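PDB 1JMX: amine Dehydrogenase from Pseudomonas putida, which probably takes part in oxidative deamination of amines as the beta-propeller subunit of a three-chain dehydrogenase that also carries heme c. Local coordinates for residues Y151-A164 against Y199-M212. Residues are numbered along the deposited sequence; the frame is centred on the assembly and turned at random.
Sequences YLMRAADDGSLYVA and YFWPHQSPRHEFSM
R154, L152 and F210 bury the most surface here. The methylene CG of R154 lies over one face of the F210 ring, 3.7 Å from its centroid and 20° off the ring normal, a CH-pi contact. Bends at chi2 and chi3 then bring its guanidinium, its plane 62° from the ring plane, up to the loop, where NH1 comes within 2.7 Å of H203 O and CG of Q204 covers one guanidinium face. A long side chain, greasy at its base and polar at its end, suits this place. L152 meets the ring at its edge, CB being 3.5 Å from F210 CZ, and its branching lets CD1 reach the Y199 ring edge and CD2 the ring of P202. With CG anti to the backbone N (chi1 -180°), flat F210 offers R154 a face and L152 an edge, and touches A164 CB through CZ. Replacing F210 by an alanine is likely to open a gap beside L152 and A164 and to leave R154 CG without its ring face. M212 SD meets the Y151 ring obliquely, a Met-aromatic contact. The contact joins adjacent propeller blades: strand 153-155 begins one four-stranded antiparallel sheet, whereas strand 209-218 starts the next and pairs with strand 230-239.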
loop_
_atom_site.group_PDB
_atom_site.type_symbol
_atom_site.label_atom_id
_atom_site.label_comp_id
_atom_site.label_asym_id
_atom_site.label_seq_id
_atom_site.Cartn_x
_atom_site.Cartn_y
_atom_site.Cartn_z
ATOM N N TYR B 151 -23.895 -0.824 1.780
ATOM C CA TYR B 151 -23.368 0.310 2.526
ATOM C C TYR B 151 -24.499 1.277 2.908
ATOM O O TYR B 151 -25.391 0.880 3.647
ATOM C CB TYR B 151 -22.188 0.976 1.790
ATOM C CG TYR B 151 -22.421 1.367 0.340
ATOM C CD1 TYR B 151 -22.543 2.710 -0.025
ATOM C CD2 TYR B 151 -22.515 0.403 -0.667
ATOM C CE1 TYR B 151 -22.758 3.083 -1.345
ATOM C CE2 TYR B 151 -22.730 0.771 -1.994
ATOM C CZ TYR B 151 -22.854 2.116 -2.322
ATOM O OH TYR B 151 -23.119 2.503 -3.619
ATOM N N LEU B 152 -24.503 2.506 2.398
ATOM C CA LEU B 152 -25.541 3.491 2.725
ATOM C C LEU B 152 -27.011 3.053 2.601
ATOM O O LEU B 152 -27.397 2.355 1.667
ATOM C CB LEU B 152 -25.340 4.768 1.914
ATOM C CG LEU B 152 -24.021 5.498 2.128
ATOM C CD1 LEU B 152 -24.035 6.780 1.329
ATOM C CD2 LEU B 152 -23.821 5.785 3.592
ATOM N N MET B 153 -27.822 3.515 3.554
ATOM C CA MET B 153 -29.250 3.221 3.616
ATOM C C MET B 153 -29.995 4.463 4.092
ATOM O O MET B 153 -29.489 5.211 4.922
ATOM C CB MET B 153 -29.532 2.094 4.619
ATOM C CG MET B 153 -28.865 0.759 4.319
ATOM S SD MET B 153 -29.440 -0.556 5.417
ATOM C CE MET B 153 -29.277 0.217 6.998
ATOM N N ARG B 154 -31.193 4.684 3.558
ATOM C CA ARG B 154 -32.023 5.819 3.962
ATOM C C ARG B 154 -33.477 5.368 3.985
ATOM O O ARG B 154 -33.940 4.711 3.063
ATOM C CB ARG B 154 -31.878 7.005 2.997
ATOM C CG ARG B 154 -30.487 7.652 2.913
ATOM C CD ARG B 154 -30.070 8.352 4.184
ATOM N NE ARG B 154 -31.078 9.289 4.660
ATOM C CZ ARG B 154 -31.249 10.528 4.203
ATOM N NH1 ARG B 154 -30.475 11.003 3.231
ATOM N NH2 ARG B 154 -32.183 11.306 4.749
ATOM N N ALA B 155 -34.186 5.696 5.056
ATOM C CA ALA B 155 -35.586 5.322 5.176
ATOM C C ALA B 155 -36.458 6.389 4.531
ATOM O O ALA B 155 -36.375 7.568 4.875
ATOM C CB ALA B 155 -35.966 5.148 6.643
ATOM N N ALA B 156 -37.243 5.978 3.545
ATOM C CA ALA B 156 -38.151 6.880 2.864
ATOM C C ALA B 156 -39.320 7.201 3.801
ATOM O O ALA B 156 -39.497 6.548 4.829
ATOM C CB ALA B 156 -38.648 6.243 1.579
ATOM N N ASP B 157 -40.091 8.223 3.441
ATOM C CA ASP B 157 -41.255 8.682 4.199
ATOM C C ASP B 157 -42.314 7.617 4.468
ATOM O O ASP B 157 -42.976 7.637 5.510
ATOM C CB ASP B 157 -41.936 9.842 3.466
ATOM C CG ASP B 157 -41.227 11.159 3.652
ATOM O OD1 ASP B 157 -40.312 11.253 4.501
ATOM O OD2 ASP B 157 -41.609 12.118 2.942
ATOM N N ASP B 158 -42.520 6.731 3.502
ATOM C CA ASP B 158 -43.512 5.680 3.647
ATOM C C ASP B 158 -42.963 4.454 4.377
ATOM O O ASP B 158 -43.464 3.341 4.200
ATOM C CB ASP B 158 -44.050 5.286 2.275
ATOM C CG ASP B 158 -43.037 4.531 1.442
ATOM O OD1 ASP B 158 -41.823 4.626 1.703
ATOM O OD2 ASP B 158 -43.466 3.817 0.523
ATOM N N GLY B 159 -41.903 4.654 5.154
ATOM C CA GLY B 159 -41.305 3.562 5.900
ATOM C C GLY B 159 -40.399 2.606 5.137
ATOM O O GLY B 159 -39.776 1.750 5.761
ATOM N N SER B 160 -40.360 2.706 3.809
ATOM C CA SER B 160 -39.500 1.843 2.986
ATOM C C SER B 160 -38.020 2.165 3.184
ATOM O O SER B 160 -37.652 3.306 3.432
ATOM C CB SER B 160 -39.850 1.973 1.501
ATOM O OG SER B 160 -41.064 1.309 1.220
ATOM N N LEU B 161 -37.173 1.159 3.038
ATOM C CA LEU B 161 -35.746 1.349 3.232
ATOM C C LEU B 161 -34.981 1.184 1.928
ATOM O O LEU B 161 -35.001 0.120 1.310
ATOM C CB LEU B 161 -35.227 0.349 4.276
ATOM C CG LEU B 161 -33.861 0.565 4.929
ATOM C CD1 LEU B 161 -33.922 1.778 5.841
ATOM C CD2 LEU B 161 -33.471 -0.676 5.719
ATOM N N TYR B 162 -34.356 2.267 1.481
ATOM C CA TYR B 162 -33.550 2.237 0.268
ATOM C C TYR B 162 -32.148 1.842 0.673
ATOM O O TYR B 162 -31.521 2.487 1.506
ATOM C CB TYR B 162 -33.604 3.583 -0.451
ATOM C CG TYR B 162 -34.920 3.740 -1.164
ATOM C CD1 TYR B 162 -35.967 4.466 -0.592
ATOM C CD2 TYR B 162 -35.149 3.089 -2.379
ATOM C CE1 TYR B 162 -37.210 4.536 -1.206
ATOM C CE2 TYR B 162 -36.383 3.154 -3.001
ATOM C CZ TYR B 162 -37.410 3.877 -2.413
ATOM O OH TYR B 162 -38.627 3.944 -3.036
ATOM N N VAL B 163 -31.715 0.713 0.133
ATOM C CA VAL B 163 -30.423 0.125 0.446
ATOM C C VAL B 163 -29.439 0.155 -0.715
ATOM O O VAL B 163 -29.700 -0.400 -1.776
ATOM C CB VAL B 163 -30.617 -1.354 0.881
ATOM C CG1 VAL B 163 -29.290 -2.009 1.170
ATOM C CG2 VAL B 163 -31.536 -1.430 2.093
ATOM N N ALA B 164 -28.295 0.784 -0.491
ATOM C CA ALA B 164 -27.253 0.854 -1.499
ATOM C C ALA B 164 -26.375 -0.391 -1.382
ATOM O O ALA B 164 -25.786 -0.651 -0.335
ATOM C CB ALA B 164 -26.419 2.119 -1.319
ATOM N N TYR B 199 -19.347 5.797 -1.843
ATOM C CA TYR B 199 -19.994 6.861 -1.091
ATOM C C TYR B 199 -20.243 6.477 0.362
ATOM O O TYR B 199 -20.927 5.497 0.644
ATOM C CB TYR B 199 -21.317 7.224 -1.766
ATOM C CG TYR B 199 -21.532 8.704 -1.940
ATOM C CD1 TYR B 199 -20.893 9.405 -2.965
ATOM C CD2 TYR B 199 -22.375 9.409 -1.083
ATOM C CE1 TYR B 199 -21.086 10.761 -3.127
ATOM C CE2 TYR B 199 -22.575 10.775 -1.243
ATOM C CZ TYR B 199 -21.926 11.440 -2.266
ATOM O OH TYR B 199 -22.125 12.784 -2.430
ATOM N N PHE B 200 -19.673 7.255 1.276
ATOM C CA PHE B 200 -19.820 7.014 2.707
ATOM C C PHE B 200 -20.439 8.219 3.396
ATOM O O PHE B 200 -20.318 8.379 4.607
ATOM C CB PHE B 200 -18.453 6.748 3.333
ATOM C CG PHE B 200 -17.715 5.610 2.704
ATOM C CD1 PHE B 200 -18.378 4.420 2.399
ATOM C CD2 PHE B 200 -16.367 5.733 2.388
ATOM C CE1 PHE B 200 -17.708 3.373 1.784
ATOM C CE2 PHE B 200 -15.688 4.695 1.775
ATOM C CZ PHE B 200 -16.355 3.514 1.470
ATOM N N TRP B 201 -21.124 9.052 2.624
ATOM C CA TRP B 201 -21.717 10.260 3.171
ATOM C C TRP B 201 -23.233 10.341 2.935
ATOM O O TRP B 201 -23.679 10.737 1.862
ATOM C CB TRP B 201 -20.993 11.486 2.594
ATOM C CG TRP B 201 -19.461 11.419 2.745
ATOM C CD1 TRP B 201 -18.721 11.869 3.803
ATOM C CD2 TRP B 201 -18.512 10.852 1.815
ATOM N NE1 TRP B 201 -17.385 11.621 3.593
ATOM C CE2 TRP B 201 -17.227 10.998 2.384
ATOM C CE3 TRP B 201 -18.625 10.236 0.560
ATOM C CZ2 TRP B 201 -16.065 10.551 1.742
ATOM C CZ3 TRP B 201 -17.466 9.790 -0.076
ATOM C CH2 TRP B 201 -16.207 9.950 0.517
ATOM N N PRO B 202 -24.037 9.900 3.923
ATOM C CA PRO B 202 -25.500 9.934 3.817
ATOM C C PRO B 202 -25.995 11.354 4.127
ATOM O O PRO B 202 -26.385 11.660 5.260
ATOM C CB PRO B 202 -25.935 8.928 4.885
ATOM C CG PRO B 202 -24.909 9.141 5.959
ATOM C CD PRO B 202 -23.617 9.239 5.176
ATOM N N HIS B 203 -25.941 12.222 3.120
ATOM C CA HIS B 203 -26.369 13.607 3.274
ATOM C C HIS B 203 -27.855 13.718 3.603
ATOM O O HIS B 203 -28.694 13.059 2.992
ATOM C CB HIS B 203 -26.156 14.414 1.984
ATOM C CG HIS B 203 -24.828 14.207 1.323
ATOM N ND1 HIS B 203 -23.673 14.813 1.763
ATOM C CD2 HIS B 203 -24.493 13.537 0.198
ATOM C CE1 HIS B 203 -22.685 14.532 0.936
ATOM N NE2 HIS B 203 -23.159 13.759 -0.023
ATOM N N GLN B 204 -28.163 14.561 4.579
ATOM C CA GLN B 204 -29.541 14.843 4.943
ATOM C C GLN B 204 -29.717 16.266 4.400
ATOM O O GLN B 204 -29.706 17.244 5.145
ATOM C CB GLN B 204 -29.735 14.781 6.462
ATOM C CG GLN B 204 -29.639 13.365 7.019
ATOM C CD GLN B 204 -30.033 13.272 8.482
ATOM O OE1 GLN B 204 -29.563 14.042 9.317
ATOM N NE2 GLN B 204 -30.899 12.316 8.800
ATOM N N SER B 205 -29.806 16.359 3.076
ATOM C CA SER B 205 -29.923 17.643 2.385
ATOM C C SER B 205 -31.330 18.225 2.338
ATOM O O SER B 205 -32.318 17.495 2.470
ATOM C CB SER B 205 -29.373 17.523 0.959
ATOM O OG SER B 205 -30.180 16.669 0.175
ATOM N N PRO B 206 -31.437 19.558 2.137
ATOM C CA PRO B 206 -32.734 20.248 2.066
ATOM C C PRO B 206 -33.715 19.656 1.040
ATOM O O PRO B 206 -34.934 19.790 1.196
ATOM C CB PRO B 206 -32.330 21.684 1.706
ATOM C CG PRO B 206 -31.025 21.843 2.427
ATOM C CD PRO B 206 -30.327 20.535 2.100
ATOM N N ARG B 207 -33.190 18.981 0.016
ATOM C CA ARG B 207 -34.026 18.373 -1.027
ATOM C C ARG B 207 -34.687 17.049 -0.608
ATOM O O ARG B 207 -35.492 16.498 -1.358
ATOM C CB ARG B 207 -33.224 18.170 -2.323
ATOM C CG ARG B 207 -32.466 19.414 -2.808
ATOM C CD ARG B 207 -32.033 19.295 -4.275
ATOM N NE ARG B 207 -33.180 19.390 -5.183
ATOM C CZ ARG B 207 -33.530 18.454 -6.067
ATOM N NH1 ARG B 207 -32.821 17.341 -6.178
ATOM N NH2 ARG B 207 -34.601 18.626 -6.837
ATOM N N HIS B 208 -34.329 16.525 0.565
ATOM C CA HIS B 208 -34.912 15.279 1.078
ATOM C C HIS B 208 -34.785 14.126 0.087
ATOM O O HIS B 208 -35.769 13.494 -0.294
ATOM C CB HIS B 208 -36.385 15.508 1.426
ATOM C CG HIS B 208 -36.925 14.567 2.457
ATOM N ND1 HIS B 208 -38.180 14.004 2.360
ATOM C CD2 HIS B 208 -36.409 14.136 3.633
ATOM C CE1 HIS B 208 -38.418 13.272 3.434
ATOM N NE2 HIS B 208 -37.359 13.335 4.223
ATOM N N GLU B 209 -33.563 13.884 -0.360
ATOM C CA GLU B 209 -33.300 12.805 -1.290
ATOM C C GLU B 209 -32.002 12.097 -0.916
ATOM O O GLU B 209 -31.175 12.640 -0.178
ATOM C CB GLU B 209 -33.262 13.315 -2.741
ATOM C CG GLU B 209 -32.179 14.335 -3.046
ATOM C CD GLU B 209 -32.232 14.888 -4.480
ATOM O OE1 GLU B 209 -31.230 15.513 -4.898
ATOM O OE2 GLU B 209 -33.252 14.716 -5.188
ATOM N N PHE B 210 -31.920 10.833 -1.322
ATOM C CA PHE B 210 -30.760 9.982 -1.097
ATOM C C PHE B 210 -29.980 10.097 -2.398
ATOM O O PHE B 210 -30.373 9.550 -3.426
ATOM C CB PHE B 210 -31.212 8.534 -0.853
ATOM C CG PHE B 210 -30.085 7.556 -0.596
ATOM C CD1 PHE B 210 -28.808 7.991 -0.243
ATOM C CD2 PHE B 210 -30.311 6.185 -0.707
ATOM C CE1 PHE B 210 -27.779 7.077 -0.008
ATOM C CE2 PHE B 210 -29.285 5.255 -0.473
ATOM C CZ PHE B 210 -28.019 5.705 -0.125
ATOM N N SER B 211 -28.889 10.846 -2.355
ATOM C CA SER B 211 -28.087 11.058 -3.545
ATOM C C SER B 211 -26.655 10.585 -3.395
ATOM O O SER B 211 -26.092 10.598 -2.300
ATOM C CB SER B 211 -28.102 12.538 -3.924
ATOM O OG SER B 211 -27.440 13.319 -2.948
ATOM N N MET B 212 -26.081 10.153 -4.513
ATOM C CA MET B 212 -24.707 9.682 -4.559
ATOM C C MET B 212 -24.146 9.981 -5.935
ATOM O O MET B 212 -24.897 10.047 -6.903
ATOM C CB MET B 212 -24.638 8.169 -4.334
ATOM C CG MET B 212 -25.149 7.693 -2.994
ATOM S SD MET B 212 -24.718 5.988 -2.686
ATOM C CE MET B 212 -25.744 5.155 -3.873
#